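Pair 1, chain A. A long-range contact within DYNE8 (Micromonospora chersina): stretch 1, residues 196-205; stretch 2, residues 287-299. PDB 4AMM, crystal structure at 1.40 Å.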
# COMPACT_ATOMS: atom_id res chain seq x y z
N ALA A 196 -5.91 -16.90 10.33
CA ALA A 196 -6.88 -17.28 11.29
C ALA A 196 -7.26 -16.07 12.18
O ALA A 196 -8.45 -15.86 12.48
CB ALA A 196 -6.35 -18.49 12.11
N LEU A 197 -6.29 -15.27 12.58
CA LEU A 197 -6.57 -14.10 13.39
C LEU A 197 -7.38 -13.09 12.58
O LEU A 197 -8.28 -12.45 13.15
CB LEU A 197 -5.28 -13.47 13.91
CG LEU A 197 -5.41 -12.24 14.76
CD1 LEU A 197 -6.22 -12.54 16.03
CD2 LEU A 197 -4.03 -11.73 15.07
N ALA A 198 -7.06 -12.92 11.33
CA ALA A 198 -7.89 -12.03 10.47
C ALA A 198 -9.35 -12.46 10.40
O ALA A 198 -10.20 -11.63 10.39
CB ALA A 198 -7.30 -11.91 9.07
N ARG A 199 -9.63 -13.76 10.33
CA ARG A 199 -11.02 -14.27 10.26
C ARG A 199 -11.63 -13.89 11.62
O ARG A 199 -12.76 -13.41 11.64
CB ARG A 199 -10.99 -15.79 10.13
CG ARG A 199 -10.54 -16.32 8.87
CD ARG A 199 -10.85 -17.89 8.79
NE ARG A 199 -10.28 -18.36 7.53
CZ ARG A 199 -10.76 -18.02 6.34
NH1 ARG A 199 -11.87 -17.27 6.25
NH2 ARG A 199 -10.15 -18.47 5.23
N ALA A 200 -10.95 -14.08 12.73
CA ALA A 200 -11.58 -13.78 14.02
C ALA A 200 -11.85 -12.27 14.14
O ALA A 200 -12.89 -11.86 14.73
CB ALA A 200 -10.66 -14.31 15.17
N ARG A 201 -10.94 -11.47 13.66
CA ARG A 201 -11.01 -10.02 13.80
C ARG A 201 -12.16 -9.54 12.94
O ARG A 201 -12.97 -8.71 13.39
CB ARG A 201 -9.70 -9.39 13.30
CG ARG A 201 -9.59 -7.86 13.48
CD ARG A 201 -8.21 -7.43 12.97
NE ARG A 201 -7.88 -6.02 13.28
CZ ARG A 201 -8.25 -5.00 12.51
NH1 ARG A 201 -9.05 -5.16 11.46
NH2 ARG A 201 -7.81 -3.78 12.81
N GLY A 202 -12.32 -10.04 11.73
CA GLY A 202 -13.44 -9.62 10.90
C GLY A 202 -14.75 -10.08 11.47
O GLY A 202 -15.74 -9.30 11.48
N GLU A 203 -14.80 -11.28 12.04
CA GLU A 203 -16.08 -11.73 12.70
C GLU A 203 -16.38 -10.79 13.89
O GLU A 203 -17.54 -10.29 14.01
CB GLU A 203 -15.92 -13.18 13.13
CG GLU A 203 -17.14 -13.75 13.92
CD GLU A 203 -16.90 -15.16 14.54
OE1 GLU A 203 -16.19 -15.28 15.56
OE2 GLU A 203 -17.42 -16.15 13.98
N ALA A 204 -15.37 -10.46 14.70
CA ALA A 204 -15.65 -9.61 15.94
C ALA A 204 -16.12 -8.22 15.47
O ALA A 204 -17.11 -7.66 15.97
CB ALA A 204 -14.40 -9.49 16.81
N MET A 205 -15.46 -7.65 14.48
CA MET A 205 -15.74 -6.28 14.06
C MET A 205 -17.04 -6.16 13.28
O MET A 205 -17.55 -5.06 13.15
CB MET A 205 -14.61 -5.72 13.22
CG MET A 205 -13.33 -5.52 14.09
SD MET A 205 -11.90 -4.93 13.26
CE MET A 205 -12.44 -3.29 12.87
N GLU A 287 -12.72 -6.78 22.81
CA GLU A 287 -12.72 -7.88 23.79
C GLU A 287 -12.75 -9.25 23.16
O GLU A 287 -12.08 -10.20 23.62
CB GLU A 287 -13.91 -7.66 24.74
CG GLU A 287 -14.00 -8.71 25.93
CD GLU A 287 -15.23 -8.51 26.88
OE1 GLU A 287 -16.28 -7.97 26.46
OE2 GLU A 287 -15.13 -8.93 28.07
N ALA A 288 -13.53 -9.42 22.11
CA ALA A 288 -13.56 -10.68 21.43
C ALA A 288 -12.21 -10.94 20.72
O ALA A 288 -11.59 -12.06 20.78
CB ALA A 288 -14.72 -10.73 20.38
N LEU A 289 -11.62 -9.93 20.10
CA LEU A 289 -10.31 -10.06 19.50
C LEU A 289 -9.29 -10.44 20.55
O LEU A 289 -8.38 -11.26 20.23
CB LEU A 289 -9.93 -8.77 18.79
CG LEU A 289 -8.65 -8.85 18.02
CD1 LEU A 289 -8.73 -9.90 16.91
CD2 LEU A 289 -8.27 -7.52 17.50
N ARG A 290 -9.40 -9.88 21.76
CA ARG A 290 -8.41 -10.28 22.78
C ARG A 290 -8.42 -11.80 22.97
O ARG A 290 -7.34 -12.41 23.15
CB ARG A 290 -8.76 -9.62 24.09
CG ARG A 290 -7.71 -9.94 25.21
CD ARG A 290 -8.06 -9.25 26.51
NE ARG A 290 -7.72 -7.83 26.52
CZ ARG A 290 -6.51 -7.34 26.80
NH1 ARG A 290 -5.50 -8.18 27.05
NH2 ARG A 290 -6.31 -6.03 26.79
N ARG A 291 -9.58 -12.40 22.96
CA ARG A 291 -9.59 -13.88 23.17
C ARG A 291 -8.85 -14.60 22.07
O ARG A 291 -8.08 -15.57 22.36
CB ARG A 291 -11.01 -14.41 23.25
CG ARG A 291 -11.79 -13.76 24.41
CD ARG A 291 -13.13 -14.51 24.70
NE ARG A 291 -14.04 -14.45 23.54
CZ ARG A 291 -14.99 -13.54 23.33
NH1 ARG A 291 -15.17 -12.55 24.18
NH2 ARG A 291 -15.74 -13.61 22.22
N ALA A 292 -9.06 -14.20 20.83
CA ALA A 292 -8.44 -14.88 19.71
C ALA A 292 -6.94 -14.63 19.73
O ALA A 292 -6.11 -15.55 19.57
CB ALA A 292 -9.06 -14.47 18.39
N ALA A 293 -6.56 -13.40 20.01
CA ALA A 293 -5.12 -13.07 19.94
C ALA A 293 -4.27 -13.68 21.04
O ALA A 293 -3.11 -13.98 20.84
CB ALA A 293 -4.90 -11.51 19.93
N GLY A 294 -4.88 -13.89 22.19
CA GLY A 294 -4.09 -14.30 23.34
C GLY A 294 -3.72 -15.76 23.29
O GLY A 294 -2.88 -16.17 24.06
N ARG A 295 -4.37 -16.50 22.40
CA ARG A 295 -4.15 -17.93 22.18
C ARG A 295 -3.02 -18.23 21.20
O ARG A 295 -2.71 -19.42 20.94
CB ARG A 295 -5.43 -18.58 21.64
CG ARG A 295 -6.63 -18.61 22.60
CD ARG A 295 -7.91 -18.93 21.83
NE ARG A 295 -9.09 -18.88 22.71
CZ ARG A 295 -10.31 -18.54 22.30
NH1 ARG A 295 -10.53 -18.20 21.02
NH2 ARG A 295 -11.31 -18.53 23.16
N LEU A 296 -2.34 -17.20 20.68
CA LEU A 296 -1.40 -17.46 19.57
C LEU A 296 0.03 -17.36 20.03
O LEU A 296 0.38 -16.58 20.91
CB LEU A 296 -1.59 -16.41 18.40
CG LEU A 296 -3.01 -16.50 17.88
CD1 LEU A 296 -3.24 -15.31 16.97
CD2 LEU A 296 -3.30 -17.77 17.22
N PRO A 297 0.91 -18.09 19.33
CA PRO A 297 2.33 -18.16 19.72
C PRO A 297 3.15 -16.97 19.14
O PRO A 297 4.09 -17.16 18.34
CB PRO A 297 2.77 -19.50 19.11
CG PRO A 297 1.99 -19.54 17.78
CD PRO A 297 0.60 -18.94 18.17
N TRP A 298 2.85 -15.78 19.60
CA TRP A 298 3.57 -14.57 19.14
C TRP A 298 5.05 -14.57 19.34
O TRP A 298 5.53 -15.05 20.42
CB TRP A 298 3.04 -13.31 19.90
CG TRP A 298 1.59 -13.02 19.58
CD1 TRP A 298 0.49 -13.38 20.32
CD2 TRP A 298 1.10 -12.30 18.45
NE1 TRP A 298 -0.66 -12.98 19.70
CE2 TRP A 298 -0.31 -12.31 18.54
CE3 TRP A 298 1.73 -11.73 17.34
CZ2 TRP A 298 -1.12 -11.69 17.59
CZ3 TRP A 298 0.91 -11.13 16.37
CH2 TRP A 298 -0.49 -11.09 16.51
N ARG A 299 5.81 -14.10 18.35
CA ARG A 299 7.26 -13.87 18.50
C ARG A 299 7.58 -12.40 18.34
O ARG A 299 6.81 -11.66 17.72
CB ARG A 299 8.03 -14.70 17.46
CG ARG A 299 7.62 -16.19 17.40
CD ARG A 299 8.62 -17.11 16.71
NE ARG A 299 8.10 -18.49 16.65
CZ ARG A 299 8.70 -19.53 16.06
NH1 ARG A 299 9.89 -19.39 15.47
NH2 ARG A 299 8.11 -20.73 16.07

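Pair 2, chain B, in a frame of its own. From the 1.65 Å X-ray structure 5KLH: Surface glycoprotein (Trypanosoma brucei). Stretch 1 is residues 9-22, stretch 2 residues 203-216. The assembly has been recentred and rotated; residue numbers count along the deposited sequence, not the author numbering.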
# COMPACT_ATOMS: atom_id res chain seq x y z
N ASP B 9 -20.56 5.35 14.44
CA ASP B 9 -20.27 6.22 13.30
C ASP B 9 -19.00 5.74 12.60
O ASP B 9 -17.92 5.79 13.19
CB ASP B 9 -20.11 7.68 13.76
CG ASP B 9 -19.90 8.65 12.60
OD1 ASP B 9 -19.76 8.22 11.44
OD2 ASP B 9 -19.86 9.88 12.88
N PRO B 10 -19.12 5.29 11.35
CA PRO B 10 -17.98 4.78 10.57
C PRO B 10 -16.86 5.81 10.36
O PRO B 10 -15.73 5.42 10.06
CB PRO B 10 -18.61 4.39 9.22
CG PRO B 10 -19.91 5.15 9.16
CD PRO B 10 -20.38 5.21 10.59
N ARG B 11 -17.18 7.10 10.49
CA ARG B 11 -16.21 8.16 10.21
C ARG B 11 -15.57 8.71 11.49
O ARG B 11 -14.67 9.54 11.43
CB ARG B 11 -16.89 9.30 9.43
CG ARG B 11 -17.45 8.86 8.09
CD ARG B 11 -17.92 10.04 7.26
NE ARG B 11 -18.87 10.88 8.00
CZ ARG B 11 -19.59 11.85 7.46
NH1 ARG B 11 -19.49 12.11 6.17
NH2 ARG B 11 -20.42 12.56 8.22
N ASP B 12 -16.01 8.22 12.64
CA ASP B 12 -15.55 8.77 13.91
C ASP B 12 -14.04 8.57 14.14
O ASP B 12 -13.34 9.51 14.54
CB ASP B 12 -16.35 8.15 15.06
CG ASP B 12 -15.93 8.67 16.42
OD1 ASP B 12 -16.41 9.75 16.83
OD2 ASP B 12 -15.12 7.99 17.09
N ASN B 13 -13.55 7.36 13.89
CA ASN B 13 -12.12 7.07 14.01
C ASN B 13 -11.30 8.01 13.12
O ASN B 13 -10.28 8.55 13.55
CB ASN B 13 -11.83 5.60 13.67
CG ASN B 13 -10.35 5.25 13.76
OD1 ASN B 13 -9.56 5.69 12.92
ND2 ASN B 13 -9.98 4.44 14.75
N PHE B 14 -11.75 8.18 11.89
CA PHE B 14 -11.05 9.09 10.98
C PHE B 14 -11.05 10.53 11.51
O PHE B 14 -10.01 11.18 11.50
CB PHE B 14 -11.67 9.05 9.59
CG PHE B 14 -11.03 10.00 8.64
CD1 PHE B 14 -9.71 9.82 8.25
CD2 PHE B 14 -11.73 11.08 8.15
CE1 PHE B 14 -9.11 10.70 7.38
CE2 PHE B 14 -11.13 11.96 7.27
CZ PHE B 14 -9.81 11.77 6.89
N LYS B 15 -12.21 11.02 11.95
CA LYS B 15 -12.29 12.38 12.50
C LYS B 15 -11.37 12.58 13.69
O LYS B 15 -10.75 13.64 13.84
CB LYS B 15 -13.75 12.72 12.90
CG LYS B 15 -14.66 12.92 11.71
CD LYS B 15 -16.16 12.96 12.09
CE LYS B 15 -16.47 14.08 13.07
NZ LYS B 15 -17.92 14.12 13.39
N LYS B 16 -11.26 11.56 14.54
CA LYS B 16 -10.40 11.69 15.69
C LYS B 16 -8.94 11.80 15.27
O LYS B 16 -8.19 12.56 15.86
CB LYS B 16 -10.64 10.52 16.65
CG LYS B 16 -11.97 10.66 17.39
CD LYS B 16 -12.34 9.43 18.20
CE LYS B 16 -13.50 9.74 19.15
NZ LYS B 16 -14.06 8.50 19.77
N ALA B 17 -8.57 11.06 14.23
CA ALA B 17 -7.21 11.12 13.70
C ALA B 17 -6.90 12.51 13.13
O ALA B 17 -5.81 13.05 13.32
CB ALA B 17 -7.00 10.04 12.63
N VAL B 18 -7.88 13.08 12.43
CA VAL B 18 -7.72 14.40 11.84
C VAL B 18 -7.51 15.44 12.95
O VAL B 18 -6.63 16.29 12.85
CB VAL B 18 -8.94 14.75 10.98
CG1 VAL B 18 -8.90 16.21 10.55
CG2 VAL B 18 -8.98 13.85 9.76
N SER B 19 -8.31 15.33 14.00
CA SER B 19 -8.21 16.26 15.13
C SER B 19 -6.88 16.16 15.86
O SER B 19 -6.35 17.16 16.33
CB SER B 19 -9.34 16.00 16.12
OG SER B 19 -10.59 16.20 15.49
N ALA B 20 -6.36 14.94 15.96
CA ALA B 20 -5.09 14.69 16.64
C ALA B 20 -3.85 15.02 15.81
O ALA B 20 -2.76 15.12 16.36
CB ALA B 20 -5.03 13.24 17.08
N PHE B 21 -4.02 15.20 14.50
CA PHE B 21 -2.89 15.39 13.59
C PHE B 21 -2.21 16.74 13.83
O PHE B 21 -2.85 17.80 13.74
CB PHE B 21 -3.37 15.28 12.13
CG PHE B 21 -2.28 15.47 11.09
CD1 PHE B 21 -1.12 14.70 11.11
CD2 PHE B 21 -2.45 16.38 10.06
CE1 PHE B 21 -0.15 14.86 10.13
CE2 PHE B 21 -1.49 16.55 9.08
CZ PHE B 21 -0.33 15.80 9.11
N ASP B 22 -0.92 16.68 14.13
CA ASP B 22 -0.09 17.87 14.31
C ASP B 22 1.03 17.86 13.27
O ASP B 22 2.02 17.15 13.41
CB ASP B 22 0.49 17.88 15.74
CG ASP B 22 1.44 19.05 15.99
OD1 ASP B 22 1.46 20.02 15.21
OD2 ASP B 22 2.17 18.99 17.01
N TYR B 203 5.52 9.60 5.03
CA TYR B 203 4.43 10.09 5.89
C TYR B 203 4.72 9.81 7.35
O TYR B 203 5.52 8.92 7.69
CB TYR B 203 3.11 9.40 5.54
CG TYR B 203 2.55 9.83 4.21
CD1 TYR B 203 3.00 9.25 3.04
CD2 TYR B 203 1.58 10.82 4.13
CE1 TYR B 203 2.50 9.66 1.80
CE2 TYR B 203 1.08 11.23 2.91
CZ TYR B 203 1.55 10.65 1.75
OH TYR B 203 1.05 11.05 0.52
N SER B 204 4.03 10.54 8.22
CA SER B 204 3.99 10.15 9.63
C SER B 204 2.79 9.23 9.84
O SER B 204 1.80 9.33 9.10
CB SER B 204 3.94 11.37 10.56
OG SER B 204 2.70 12.06 10.45
N GLU B 205 2.89 8.33 10.81
CA GLU B 205 1.83 7.38 11.12
C GLU B 205 0.47 8.01 11.32
O GLU B 205 -0.55 7.44 10.94
CB GLU B 205 2.16 6.57 12.39
CG GLU B 205 3.09 5.42 12.18
CD GLU B 205 3.16 4.52 13.40
OE1 GLU B 205 2.93 4.99 14.54
OE2 GLU B 205 3.49 3.33 13.21
N GLY B 206 0.43 9.17 11.97
CA GLY B 206 -0.85 9.80 12.25
C GLY B 206 -1.41 10.65 11.13
O GLY B 206 -2.41 11.36 11.33
N ASP B 207 -0.80 10.60 9.95
CA ASP B 207 -1.30 11.43 8.84
C ASP B 207 -2.72 11.05 8.44
O ASP B 207 -3.06 9.88 8.40
CB ASP B 207 -0.40 11.33 7.62
CG ASP B 207 -0.62 12.46 6.65
OD1 ASP B 207 0.06 13.49 6.83
OD2 ASP B 207 -1.47 12.31 5.73
N PRO B 208 -3.55 12.05 8.11
CA PRO B 208 -4.91 11.72 7.68
C PRO B 208 -4.95 10.89 6.39
O PRO B 208 -5.93 10.19 6.14
CB PRO B 208 -5.54 13.10 7.46
CG PRO B 208 -4.84 13.97 8.47
CD PRO B 208 -3.40 13.49 8.39
N PHE B 209 -3.91 10.97 5.57
CA PHE B 209 -3.85 10.13 4.38
C PHE B 209 -3.89 8.64 4.79
O PHE B 209 -4.61 7.84 4.18
CB PHE B 209 -2.58 10.44 3.56
CG PHE B 209 -2.43 9.60 2.31
CD1 PHE B 209 -1.75 8.39 2.35
CD2 PHE B 209 -2.91 10.05 1.09
CE1 PHE B 209 -1.60 7.62 1.21
CE2 PHE B 209 -2.76 9.28 -0.05
CZ PHE B 209 -2.10 8.07 0.01
N ILE B 210 -3.11 8.29 5.80
CA ILE B 210 -3.05 6.91 6.26
C ILE B 210 -4.36 6.55 6.98
O ILE B 210 -4.93 5.49 6.73
CB ILE B 210 -1.84 6.68 7.17
CG1 ILE B 210 -0.56 6.72 6.33
CG2 ILE B 210 -1.98 5.36 7.93
CD1 ILE B 210 0.73 6.68 7.15
N ALA B 211 -4.85 7.45 7.83
CA ALA B 211 -6.14 7.23 8.48
C ALA B 211 -7.28 7.01 7.49
O ALA B 211 -8.12 6.11 7.68
CB ALA B 211 -6.47 8.40 9.40
N LEU B 212 -7.33 7.80 6.42
CA LEU B 212 -8.34 7.63 5.39
C LEU B 212 -8.19 6.29 4.69
O LEU B 212 -9.19 5.59 4.47
CB LEU B 212 -8.28 8.79 4.39
CG LEU B 212 -9.41 8.89 3.38
CD1 LEU B 212 -10.74 9.10 4.11
CD2 LEU B 212 -9.15 10.03 2.40
N GLU B 213 -6.95 5.92 4.35
CA GLU B 213 -6.68 4.63 3.71
C GLU B 213 -7.21 3.51 4.58
O GLU B 213 -7.83 2.57 4.09
CB GLU B 213 -5.17 4.43 3.49
CG GLU B 213 -4.61 5.22 2.32
CD GLU B 213 -5.07 4.68 0.97
OE1 GLU B 213 -4.88 3.48 0.68
OE2 GLU B 213 -5.63 5.47 0.17
N ARG B 214 -6.96 3.62 5.87
CA ARG B 214 -7.37 2.58 6.82
C ARG B 214 -8.88 2.50 6.94
O ARG B 214 -9.47 1.43 6.78
CB ARG B 214 -6.76 2.83 8.20
CG ARG B 214 -7.13 1.74 9.20
CD ARG B 214 -6.58 2.04 10.58
NE ARG B 214 -7.11 3.29 11.10
CZ ARG B 214 -6.37 4.36 11.38
NH1 ARG B 214 -6.97 5.46 11.84
NH2 ARG B 214 -5.05 4.34 11.21
N GLU B 215 -9.49 3.65 7.24
CA GLU B 215 -10.90 3.66 7.62
C GLU B 215 -11.84 3.50 6.43
O GLU B 215 -13.02 3.21 6.61
CB GLU B 215 -11.23 4.95 8.38
CG GLU B 215 -10.50 5.11 9.69
CD GLU B 215 -10.85 4.02 10.68
OE1 GLU B 215 -12.06 3.78 10.91
OE2 GLU B 215 -9.93 3.40 11.24
N THR B 216 -11.31 3.68 5.23
CA THR B 216 -12.09 3.42 4.02
C THR B 216 -11.63 2.18 3.27
O THR B 216 -12.05 1.95 2.14
CB THR B 216 -12.02 4.60 3.04
OG1 THR B 216 -10.70 4.69 2.49
CG2 THR B 216 -12.39 5.91 3.75
O HOH W 1 -13.42 6.26 10.77
O HOH W 2 -15.03 3.10 9.28
O HOH W 3 -3.50 11.78 13.71

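Two antiparallel helix pairs with the same backbone geometry, packed by different side chains. In pair 1 the helix axes approach to 9.0 Å at 167° between their N-to-C directions; in pair 2 they approach to 9.3 Å at 174°. The N, CA and C atoms of 14 central residues superpose with an RMSD of 0.5 Å. The side-chain centres coincide most closely at the centre, where A200(A) matches A17(B) and A292(A) matches A211(B). In both pairs these alanines point toward the opposing stretch and their methyls meet, A200(A) CB to A292(A) CB at 3.6 Å and A17(B) CB to A211(B) CB at 3.7 Å; small side chains at both positions are compatible with the close axes.

One turn before the first-helix alanine, L197(A) matches F14(B). Both leave the backbone sideways, adopt chi1 t and bring their ends inward, and each is covered by 94 Å². L197(A) CD1 lies 3.7 Å from L289(A) CD1, while its CD2 lies 3.8 Å from W298(A) CZ2, in the loop after the second helix. That indole is tied back to its own helix by a hydrogen bond from W298(A) NE1 to A293(A) O (2.9 Å). F14(B) instead inserts its ring as a knob among P208(B), A211(B), L212(B) and E215(B). L212(B), the match of A293(A), places CD1 over one ring face, 4.1 Å from the centroid of F14(B), and A211(B) CB sits at the ring edge, 3.7 Å from F14(B) CD1.

At the next matched pair, L289(A) and P208(B), the leucine reaches both L197(A) and R201(A), with its CD1 3.8 Å from R201(A) CB. The shorter proline ring meets V18(B), the match of R201(A), at 4.2 Å between P208(B) CB and V18(B) CG2, and offers its CD to F21(B).

A204(A) and F21(B) end the matched series on the first stretch. A204(A) CB meets A288(A) CB at 3.8 Å. F21(B), just past its helix, spreads its ring over P208(B), whose CD lies 3.4 Å from the ring centroid; D207(B), the match of A288(A), points its CB away and caps its own helix through OD2, which accepts from F209(B) N (2.8 Å).

Pair 1 has no hydrogen bond between its stretches. Pair 2 adds polar links: N13(B), matching the barely covered A196(A), accepts at OD1 from R214(B) NH1 (2.8 Å), and water 3 donates to A17(B) O and G206(B) O, both at 2.7 Å. The buried area is 369 Å² in pair 1 and 571 Å² in pair 2.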